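Long-range contacts in CurM Sulfotransferase (Moorea producta, PDB 4GBM), which probably transfers a sulfonate group from the donor PAPS to a polyketide intermediate in curacin biosynthesis, and holds the product nucleotide PAP here: residues E63-L67 with V120-L124; I117-Y121 with A152-N156; I170-V174 with Y190-V196. The protein carries 2 engineered substitutions. One frame throughout, in Å; residues are numbered along the deposited sequence. Where two conformers were deposited one is given.

Interaction 1: E63-L67 with V120-L124. With ZN (zinc ion), chain F.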
loop_
_atom_site.group_PDB
_atom_site.type_symbol
_atom_site.label_atom_id
_atom_site.label_comp_id
_atom_site.label_asym_id
_atom_site.label_seq_id
_atom_site.Cartn_x
_atom_site.Cartn_y
_atom_site.Cartn_z
ATOM N N GLU A 63 -5.940 3.803 -2.044
ATOM C CA GLU A 63 -5.711 2.995 -3.245
ATOM C C GLU A 63 -6.420 3.520 -4.495
ATOM O O GLU A 63 -7.636 3.717 -4.506
ATOM C CB GLU A 63 -6.119 1.538 -2.989
ATOM C CG GLU A 63 -5.101 0.709 -2.192
ATOM C CD GLU A 63 -5.151 0.885 -0.671
ATOM O OE1 GLU A 63 -5.982 1.657 -0.131
ATOM O OE2 GLU A 63 -4.327 0.223 -0.009
ATOM N N LEU A 64 -5.641 3.712 -5.556
ATOM C CA LEU A 64 -6.169 4.226 -6.823
ATOM C C LEU A 64 -6.741 3.124 -7.707
ATOM O O LEU A 64 -7.567 3.402 -8.583
ATOM C CB LEU A 64 -5.073 4.981 -7.583
ATOM C CG LEU A 64 -4.495 6.219 -6.892
ATOM C CD1 LEU A 64 -3.259 6.707 -7.632
ATOM C CD2 LEU A 64 -5.537 7.320 -6.763
ATOM N N HIS A 65 -6.296 1.883 -7.497
ATOM C CA HIS A 65 -6.746 0.735 -8.304
ATOM C C HIS A 65 -6.579 0.953 -9.822
ATOM O O HIS A 65 -7.445 0.571 -10.615
ATOM C CB HIS A 65 -8.200 0.345 -7.963
ATOM C CG HIS A 65 -8.474 0.242 -6.491
ATOM N ND1 HIS A 65 -8.039 -0.816 -5.728
ATOM C CD2 HIS A 65 -9.138 1.065 -5.647
ATOM C CE1 HIS A 65 -8.430 -0.650 -4.477
ATOM N NE2 HIS A 65 -9.090 0.491 -4.399
ATOM N N LEU A 66 -5.451 1.542 -10.207
ATOM C CA LEU A 66 -5.140 1.780 -11.618
ATOM C C LEU A 66 -4.180 0.724 -12.168
ATOM O O LEU A 66 -4.445 0.122 -13.213
ATOM C CB LEU A 66 -4.541 3.176 -11.801
ATOM C CG LEU A 66 -5.450 4.386 -11.550
ATOM C CD1 LEU A 66 -4.625 5.656 -11.571
ATOM C CD2 LEU A 66 -6.574 4.462 -12.579
ATOM N N LEU A 67 -3.087 0.488 -11.437
ATOM C CA LEU A 67 -1.991 -0.365 -11.910
ATOM C C LEU A 67 -2.388 -1.749 -12.465
ATOM O O LEU A 67 -1.773 -2.205 -13.429
ATOM C CB LEU A 67 -0.900 -0.504 -10.836
ATOM C CG LEU A 67 0.467 -1.023 -11.298
ATOM C CD1 LEU A 67 1.116 -0.078 -12.320
ATOM C CD2 LEU A 67 1.364 -1.221 -10.090
ATOM N N VAL A 120 -4.119 8.138 -17.506
ATOM C CA VAL A 120 -4.714 8.627 -16.263
ATOM C C VAL A 120 -3.621 8.950 -15.246
ATOM O O VAL A 120 -3.667 9.990 -14.586
ATOM C CB VAL A 120 -5.772 7.643 -15.704
ATOM C CG1 VAL A 120 -6.294 8.106 -14.344
ATOM C CG2 VAL A 120 -6.920 7.532 -16.691
ATOM N N TYR A 121 -2.622 8.078 -15.141
ATOM C CA TYR A 121 -1.467 8.381 -14.304
ATOM C C TYR A 121 -0.791 9.692 -14.732
ATOM O O TYR A 121 -0.401 10.491 -13.881
ATOM C CB TYR A 121 -0.457 7.244 -14.334
ATOM C CG TYR A 121 -0.602 6.164 -13.278
ATOM C CD1 TYR A 121 -0.763 4.834 -13.657
ATOM C CD2 TYR A 121 -0.509 6.457 -11.903
ATOM C CE1 TYR A 121 -0.858 3.824 -12.714
ATOM C CE2 TYR A 121 -0.598 5.437 -10.947
ATOM C CZ TYR A 121 -0.765 4.127 -11.365
ATOM O OH TYR A 121 -0.850 3.098 -10.448
ATOM N N GLY A 122 -0.652 9.904 -16.038
ATOM C CA GLY A 122 -0.041 11.129 -16.557
ATOM C C GLY A 122 -0.827 12.367 -16.156
ATOM O O GLY A 122 -0.245 13.400 -15.789
ATOM N N MET A 123 -2.151 12.252 -16.221
ATOM C CA MET A 123 -3.082 13.291 -15.772
ATOM C C MET A 123 -2.956 13.565 -14.273
ATOM O O MET A 123 -2.965 14.716 -13.842
ATOM C CB MET A 123 -4.513 12.872 -16.113
ATOM C CG MET A 123 -5.604 13.862 -15.742
ATOM S SD MET A 123 -7.230 13.191 -16.137
ATOM C CE MET A 123 -6.966 12.653 -17.822
ATOM N N LEU A 124 -2.842 12.508 -13.476
ATOM C CA LEU A 124 -2.633 12.686 -12.039
ATOM C C LEU A 124 -1.314 13.398 -11.770
ATOM O O LEU A 124 -1.270 14.341 -10.973
ATOM C CB LEU A 124 -2.672 11.352 -11.292
ATOM C CG LEU A 124 -4.015 10.620 -11.223
ATOM C CD1 LEU A 124 -3.871 9.311 -10.459
ATOM C CD2 LEU A 124 -5.081 11.499 -10.576
HETATM ZN ZN ZN F . -7.105 -2.638 -6.313
HETATM O O HOH W 1 -2.942 1.975 -8.891
HETATM O O HOH W 2 -7.455 -3.980 -4.680
#
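In this PAPS-dependent sulfotransferase fold, a parallel sheet flanked by helices, the loop 63-67 follows edge strand 58-59 and packs on helix 117-128. Leu66 is the main bump. It enters a hollow between Val120, Tyr121 and Leu124. Its CD2 lies 4.1 Å from Val120 CG1, and its CD1 lies 3.9 Å from Leu124 CD1. The same CD1 sits almost squarely over the Tyr121 ring, 4.0 Å from the centroid and 8° off the normal, a CH-pi contact. Leu64 fills the next gap, with CD1 3.9 Å from Leu124 CD1. Leu67 meets the far end of the tyrosine, CB to Tyr121 OH 3.6 Å. Helix 72-78 adds Met72 beside Leu66 and Val120. The Tyr121 hydroxyl is hydrogen-bonded to Asp135 of strand 132-136, and is linked to the loop backbone through a water. His65 points its CA-to-CB bond away from the helix, and its ND1 binds a zinc ion at 2.1 Å. That ordered water completes the joint between loop and helix: it accepts from Leu66 N at 2.9 Å and donates to Tyr121 OH at 2.8 Å.

Interaction 2: I117-Y121 with A152-N156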
loop_
_atom_site.group_PDB
_atom_site.type_symbol
_atom_site.label_atom_id
_atom_site.label_comp_id
_atom_site.label_asym_id
_atom_site.label_seq_id
_atom_site.Cartn_x
_atom_site.Cartn_y
_atom_site.Cartn_z
ATOM N N ILE A 117 -4.652 3.434 -18.689
ATOM C CA ILE A 117 -4.248 3.687 -17.307
ATOM C C ILE A 117 -3.010 4.597 -17.265
ATOM O O ILE A 117 -2.899 5.472 -16.403
ATOM C CB ILE A 117 -4.078 2.368 -16.501
ATOM C CG1 ILE A 117 -5.325 2.099 -15.649
ATOM C CG2 ILE A 117 -2.905 2.443 -15.540
ATOM C CD1 ILE A 117 -6.618 2.028 -16.416
ATOM N N GLN A 118 -2.103 4.427 -18.228
ATOM C CA GLN A 118 -0.944 5.308 -18.304
ATOM C C GLN A 118 -1.354 6.772 -18.517
ATOM O O GLN A 118 -0.780 7.667 -17.903
ATOM C CB GLN A 118 0.019 4.857 -19.397
ATOM C CG GLN A 118 1.373 5.518 -19.289
ATOM C CD GLN A 118 2.309 5.099 -20.392
ATOM O OE1 GLN A 118 1.928 5.051 -21.562
ATOM N NE2 GLN A 118 3.551 4.808 -20.030
ATOM N N GLN A 119 -2.350 7.008 -19.374
ATOM C CA GLN A 119 -2.857 8.373 -19.577
ATOM C C GLN A 119 -3.437 8.965 -18.299
ATOM O O GLN A 119 -3.266 10.155 -18.029
ATOM C CB GLN A 119 -3.899 8.416 -20.693
ATOM C CG GLN A 119 -3.311 8.358 -22.086
ATOM C CD GLN A 119 -4.386 8.216 -23.142
ATOM O OE1 GLN A 119 -5.164 7.265 -23.127
ATOM N NE2 GLN A 119 -4.444 9.175 -24.061
ATOM N N VAL A 120 -4.119 8.138 -17.506
ATOM C CA VAL A 120 -4.714 8.627 -16.263
ATOM C C VAL A 120 -3.621 8.950 -15.246
ATOM O O VAL A 120 -3.667 9.990 -14.586
ATOM C CB VAL A 120 -5.772 7.643 -15.704
ATOM C CG1 VAL A 120 -6.294 8.106 -14.344
ATOM C CG2 VAL A 120 -6.920 7.532 -16.691
ATOM N N TYR A 121 -2.622 8.078 -15.141
ATOM C CA TYR A 121 -1.467 8.381 -14.304
ATOM C C TYR A 121 -0.791 9.692 -14.732
ATOM O O TYR A 121 -0.401 10.491 -13.881
ATOM C CB TYR A 121 -0.457 7.244 -14.334
ATOM C CG TYR A 121 -0.602 6.164 -13.278
ATOM C CD1 TYR A 121 -0.763 4.834 -13.657
ATOM C CD2 TYR A 121 -0.509 6.457 -11.903
ATOM C CE1 TYR A 121 -0.858 3.824 -12.714
ATOM C CE2 TYR A 121 -0.598 5.437 -10.947
ATOM C CZ TYR A 121 -0.765 4.127 -11.365
ATOM O OH TYR A 121 -0.850 3.098 -10.448
ATOM N N ALA A 152 6.892 -1.085 -16.500
ATOM C CA ALA A 152 6.512 -0.884 -17.899
ATOM C C ALA A 152 5.957 0.513 -18.144
ATOM O O ALA A 152 6.146 1.077 -19.227
ATOM C CB ALA A 152 5.509 -1.941 -18.342
ATOM N N LEU A 153 5.281 1.068 -17.141
ATOM C CA LEU A 153 4.599 2.353 -17.294
ATOM C C LEU A 153 5.449 3.550 -16.889
ATOM O O LEU A 153 5.260 4.652 -17.412
ATOM C CB LEU A 153 3.296 2.370 -16.485
ATOM C CG LEU A 153 2.176 1.408 -16.893
ATOM C CD1 LEU A 153 0.960 1.602 -15.997
ATOM C CD2 LEU A 153 1.800 1.565 -18.358
ATOM N N PHE A 154 6.363 3.325 -15.948
ATOM C CA PHE A 154 7.136 4.389 -15.316
ATOM C C PHE A 154 8.622 4.116 -15.436
ATOM O O PHE A 154 9.054 2.957 -15.408
ATOM C CB PHE A 154 6.816 4.485 -13.819
ATOM C CG PHE A 154 5.376 4.787 -13.507
ATOM C CD1 PHE A 154 4.925 6.099 -13.482
ATOM C CD2 PHE A 154 4.474 3.757 -13.218
ATOM C CE1 PHE A 154 3.592 6.393 -13.188
ATOM C CE2 PHE A 154 3.132 4.049 -12.919
ATOM C CZ PHE A 154 2.705 5.376 -12.905
ATOM N N ALA A 155 9.403 5.189 -15.531
ATOM C CA ALA A 155 10.848 5.082 -15.544
ATOM C C ALA A 155 11.464 5.503 -14.212
ATOM O O ALA A 155 11.155 6.573 -13.689
ATOM C CB ALA A 155 11.420 5.917 -16.686
ATOM N N ASN A 156 12.340 4.645 -13.682
ATOM C CA ASN A 156 13.129 4.907 -12.473
ATOM C C ASN A 156 12.319 5.192 -11.214
ATOM O O ASN A 156 12.714 5.991 -10.359
ATOM C CB ASN A 156 14.195 5.980 -12.730
ATOM C CG ASN A 156 15.228 5.537 -13.750
ATOM O OD1 ASN A 156 15.106 5.834 -14.940
ATOM N ND2 ASN A 156 16.235 4.795 -13.293
HETATM O O HOH W 3 5.185 2.741 -21.489
#
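Helix 117-128 packs here against the end of helix 144-153, where the chain turns into a short, weakly bonded strand at about 154-155 on its way to strand 158-163 of the parallel sheet. The contact packs the first turn of one helix on the C-terminal end of another and the residue after it, within the parallel alpha/beta fold of the sulfotransferases. Segment 117-121 is that first turn, closed by the hydrogen bond from Tyr121 N to Ile117 O (2.9 Å). Ile117 makes a small contact: its CG2 lies 4.0 Å from Leu153 CD1, while the end of the side chain leads away from 152-156.

Gln118 comes next and sits nearest in the backbone, its CA 6.4 Å from the CA of Leu153. Its side chain is extended, so the aliphatic part lies along the leucine, with Gln118 CB 3.9 Å from Leu153 CD2. The amide then reaches past it. Gln118 NE2 donates to Leu153 O at 3.1 Å, and to a water at 3.0 Å that in turn donates to Ala152 O at 3.0 Å. The glutamine therefore serves carbonyls at the C-terminal end of helix 144-153.

One turn along from Ile117, Tyr121 points toward the other segment. Leu153 CD1 approaches Tyr121 CD1 at 4.3 Å. Leu31 of strand 31-32 also touches Gln118, Tyr121 and Phe154. Asp135 hydrogen-bonds the Tyr121 hydroxyl. Phe154, the first residue to leave helical geometry, turns its ring edge onto the face of Tyr121. This T-shaped pair has centroids 4.8 Å apart and planes at 79°, and Phe154 CZ comes within 3.4 Å of Tyr121 CG.

Interaction 3: I170-V174 with Y190-V196. With A3P (adenosine-3'-5'-diphosphate), chain G.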
loop_
_atom_site.group_PDB
_atom_site.type_symbol
_atom_site.label_atom_id
_atom_site.label_comp_id
_atom_site.label_asym_id
_atom_site.label_seq_id
_atom_site.Cartn_x
_atom_site.Cartn_y
_atom_site.Cartn_z
ATOM N N ILE A 170 -0.439 -12.788 10.109
ATOM C CA ILE A 170 -1.369 -13.922 10.093
ATOM C C ILE A 170 -2.517 -13.724 11.092
ATOM O O ILE A 170 -3.689 -13.896 10.735
ATOM C CB ILE A 170 -0.643 -15.265 10.302
ATOM C CG1 ILE A 170 0.204 -15.584 9.069
ATOM C CG2 ILE A 170 -1.654 -16.399 10.534
ATOM C CD1 ILE A 170 1.288 -16.628 9.321
ATOM N N GLU A 171 -2.183 -13.329 12.321
ATOM C CA GLU A 171 -3.202 -13.104 13.347
ATOM C C GLU A 171 -4.195 -12.042 12.885
ATOM O O GLU A 171 -5.409 -12.201 13.053
ATOM C CB GLU A 171 -2.542 -12.686 14.666
ATOM C CG GLU A 171 -3.493 -12.554 15.857
ATOM C CD GLU A 171 -4.197 -11.201 15.941
ATOM O OE1 GLU A 171 -3.682 -10.212 15.394
ATOM O OE2 GLU A 171 -5.278 -11.132 16.567
ATOM N N SER A 172 -3.678 -10.973 12.280
ATOM C CA SER A 172 -4.522 -9.877 11.829
ATOM C C SER A 172 -5.426 -10.308 10.669
ATOM O O SER A 172 -6.630 -10.066 10.687
ATOM C CB SER A 172 -3.650 -8.684 11.413
ATOM O OG SER A 172 -4.447 -7.647 10.873
ATOM N N PHE A 173 -4.840 -10.956 9.666
ATOM C CA PHE A 173 -5.583 -11.414 8.492
ATOM C C PHE A 173 -6.763 -12.323 8.882
ATOM O O PHE A 173 -7.887 -12.153 8.391
ATOM C CB PHE A 173 -4.607 -12.128 7.550
ATOM C CG PHE A 173 -5.175 -12.464 6.196
ATOM C CD1 PHE A 173 -5.966 -13.596 6.023
ATOM C CD2 PHE A 173 -4.884 -11.669 5.092
ATOM C CE1 PHE A 173 -6.472 -13.928 4.773
ATOM C CE2 PHE A 173 -5.389 -11.997 3.819
ATOM C CZ PHE A 173 -6.184 -13.134 3.672
ATOM N N VAL A 174 -6.504 -13.264 9.784
ATOM C CA VAL A 174 -7.523 -14.193 10.272
ATOM C C VAL A 174 -8.594 -13.462 11.091
ATOM O O VAL A 174 -9.794 -13.682 10.888
ATOM C CB VAL A 174 -6.872 -15.359 11.065
ATOM C CG1 VAL A 174 -7.920 -16.225 11.764
ATOM C CG2 VAL A 174 -6.041 -16.238 10.121
ATOM N N TYR A 190 -5.793 -19.901 8.768
ATOM C CA TYR A 190 -4.421 -19.635 9.166
ATOM C C TYR A 190 -3.442 -19.958 8.046
ATOM O O TYR A 190 -2.486 -19.211 7.830
ATOM C CB TYR A 190 -4.070 -20.391 10.449
ATOM C CG TYR A 190 -4.781 -19.826 11.656
ATOM C CD1 TYR A 190 -4.237 -18.759 12.373
ATOM C CD2 TYR A 190 -6.005 -20.351 12.072
ATOM C CE1 TYR A 190 -4.900 -18.231 13.488
ATOM C CE2 TYR A 190 -6.670 -19.833 13.174
ATOM C CZ TYR A 190 -6.112 -18.779 13.875
ATOM O OH TYR A 190 -6.780 -18.278 14.971
ATOM N N ARG A 191 -3.685 -21.058 7.332
ATOM C CA ARG A 191 -2.830 -21.418 6.200
ATOM C C ARG A 191 -3.036 -20.477 5.015
ATOM O O ARG A 191 -2.079 -20.158 4.303
ATOM C CB ARG A 191 -3.025 -22.879 5.801
ATOM C CG ARG A 191 -2.514 -23.874 6.849
ATOM C CD ARG A 191 -0.996 -23.744 7.082
ATOM N NE ARG A 191 -0.458 -24.952 7.713
ATOM C CZ ARG A 191 0.644 -25.004 8.459
ATOM N NH1 ARG A 191 1.361 -23.908 8.700
ATOM N NH2 ARG A 191 1.021 -26.173 8.977
ATOM N N VAL A 192 -4.278 -20.040 4.804
ATOM C CA VAL A 192 -4.574 -19.058 3.750
ATOM C C VAL A 192 -3.828 -17.754 4.032
ATOM O O VAL A 192 -3.180 -17.199 3.133
ATOM C CB VAL A 192 -6.104 -18.800 3.590
ATOM C CG1 VAL A 192 -6.362 -17.652 2.628
ATOM C CG2 VAL A 192 -6.803 -20.060 3.085
ATOM N N ALA A 193 -3.904 -17.284 5.282
ATOM C CA ALA A 193 -3.203 -16.071 5.705
ATOM C C ALA A 193 -1.696 -16.206 5.524
ATOM O O ALA A 193 -1.034 -15.286 5.038
ATOM C CB ALA A 193 -3.536 -15.724 7.164
ATOM N N GLU A 194 -1.167 -17.368 5.898
ATOM C CA GLU A 194 0.257 -17.649 5.771
ATOM C C GLU A 194 0.684 -17.610 4.305
ATOM O O GLU A 194 1.719 -17.023 3.973
ATOM C CB GLU A 194 0.575 -19.014 6.379
ATOM C CG GLU A 194 2.048 -19.383 6.321
ATOM C CD GLU A 194 2.338 -20.732 6.944
ATOM O OE1 GLU A 194 3.419 -21.272 6.669
ATOM O OE2 GLU A 194 1.492 -21.247 7.708
ATOM N N GLN A 195 -0.123 -18.216 3.438
ATOM C CA GLN A 195 0.172 -18.225 2.004
ATOM C C GLN A 195 0.169 -16.803 1.436
ATOM O O GLN A 195 1.003 -16.469 0.595
ATOM C CB GLN A 195 -0.816 -19.122 1.255
ATOM C CG GLN A 195 -0.608 -19.169 -0.252
ATOM C CD GLN A 195 -1.562 -20.125 -0.939
ATOM O OE1 GLN A 195 -1.468 -21.344 -0.773
ATOM N NE2 GLN A 195 -2.483 -19.577 -1.724
ATOM N N VAL A 196 -0.758 -15.960 1.893
ATOM C CA VAL A 196 -0.789 -14.567 1.434
ATOM C C VAL A 196 0.498 -13.828 1.835
ATOM O O VAL A 196 1.118 -13.156 1.007
ATOM C CB VAL A 196 -2.055 -13.819 1.924
ATOM C CG1 VAL A 196 -1.946 -12.336 1.637
ATOM C CG2 VAL A 196 -3.288 -14.385 1.238
HETATM P P1 A3P G . -4.788 -4.667 12.848
HETATM O O1P A3P G . -5.616 -5.796 12.291
HETATM O O2P A3P G . -5.593 -3.433 13.171
HETATM O O3P A3P G . -3.844 -5.107 13.931
HETATM P P2 A3P G . -2.514 -2.363 6.402
HETATM O O4P A3P G . -1.305 -2.751 5.613
HETATM O O5P A3P G . -3.740 -3.197 6.165
HETATM O O6P A3P G . -2.782 -0.881 6.374
HETATM O "O5'" A3P G . -2.126 -2.711 7.934
HETATM C "C5'" A3P G . -3.144 -2.674 8.938
HETATM C "C4'" A3P G . -2.439 -2.789 10.267
HETATM O "O4'" A3P G . -1.730 -1.569 10.519
HETATM C "C3'" A3P G . -3.402 -2.902 11.432
HETATM O "O3'" A3P G . -3.841 -4.260 11.590
HETATM C "C2'" A3P G . -2.540 -2.386 12.578
HETATM O "O2'" A3P G . -1.785 -3.447 13.171
HETATM C "C1'" A3P G . -1.570 -1.408 11.922
HETATM N N9 A3P G . -1.918 -0.012 12.291
HETATM C C8 A3P G . -2.971 0.718 11.870
HETATM N N7 A3P G . -2.981 1.950 12.447
HETATM C C5 A3P G . -1.905 2.003 13.260
HETATM C C6 A3P G . -1.298 3.001 14.173
HETATM N N6 A3P G . -1.867 4.223 14.317
HETATM N N1 A3P G . -0.166 2.641 14.834
HETATM C C2 A3P G . 0.415 1.429 14.681
HETATM N N3 A3P G . -0.084 0.480 13.861
HETATM C C4 A3P G . -1.208 0.720 13.148
#
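Tyr190 opens the contact on helix 189-208. Its ring receives Val174 CG1 over one face, 4.1 Å from the centroid, a CH-pi contact. Ile170 CG2 meets the ring edge, 4.0 Å from Tyr190 CD1. The CA-to-CB bond of Arg191 points away, and Arg191 NH1 forms a salt bridge with Glu194 OE2 at 2.8 Å. Val192 CG1 lightly touches Phe173 CE1 at 4.3 Å. Ala193 is the central small residue. Its CB packs between Ile170 CG2 (3.9 Å), Phe173 CD1 (3.4 Å) and Val174 CG2 (3.9 Å), and its CA lies over the Phe173 face. With only a methyl group at Ala193, the backbones come close, CA of Ile170 to CA of Ala193 5.2 Å; the short helix segments cross at 122°, axes 8.8 Å apart. Helix 166-175 follows strand 158-163, next to central strand 35-39 of the sulfotransferase sheet. Its Ser172 OG donates to A3P O1P at 2.6 Å. Glu194 CA lies 3.8 Å from Ile170 CD1. Thr299 hydrogen-bonds Glu194 OE1. Val196 CG2 lies 4.0 Å from Phe173 CZ.

In the fold
Interactions 1 and 2 form one continuous packing region. They share helix 117-128 and residues Val120 and Tyr121, of which Tyr121 makes contacts in both, and their centres are 8 Å apart. They touch directly: Leu66 O lies 3.3 Å from Ile117 CG1, and Leu67 CD1 lies 4.0 Å from Leu153 CD1. Together they join the loop after strand 58-59 to the end of helix 144-153. Interaction 3 follows later in the chain, on helices 166-175 and 189-208. It lies across the chain's centre, its own centre 29 Å from that of interaction 1 and 32 Å from that of interaction 2. Strand 158-163 connects the two regions in sequence. Of the three, interaction 3 holds the PAP contact, while interaction 1 includes a zinc ligand.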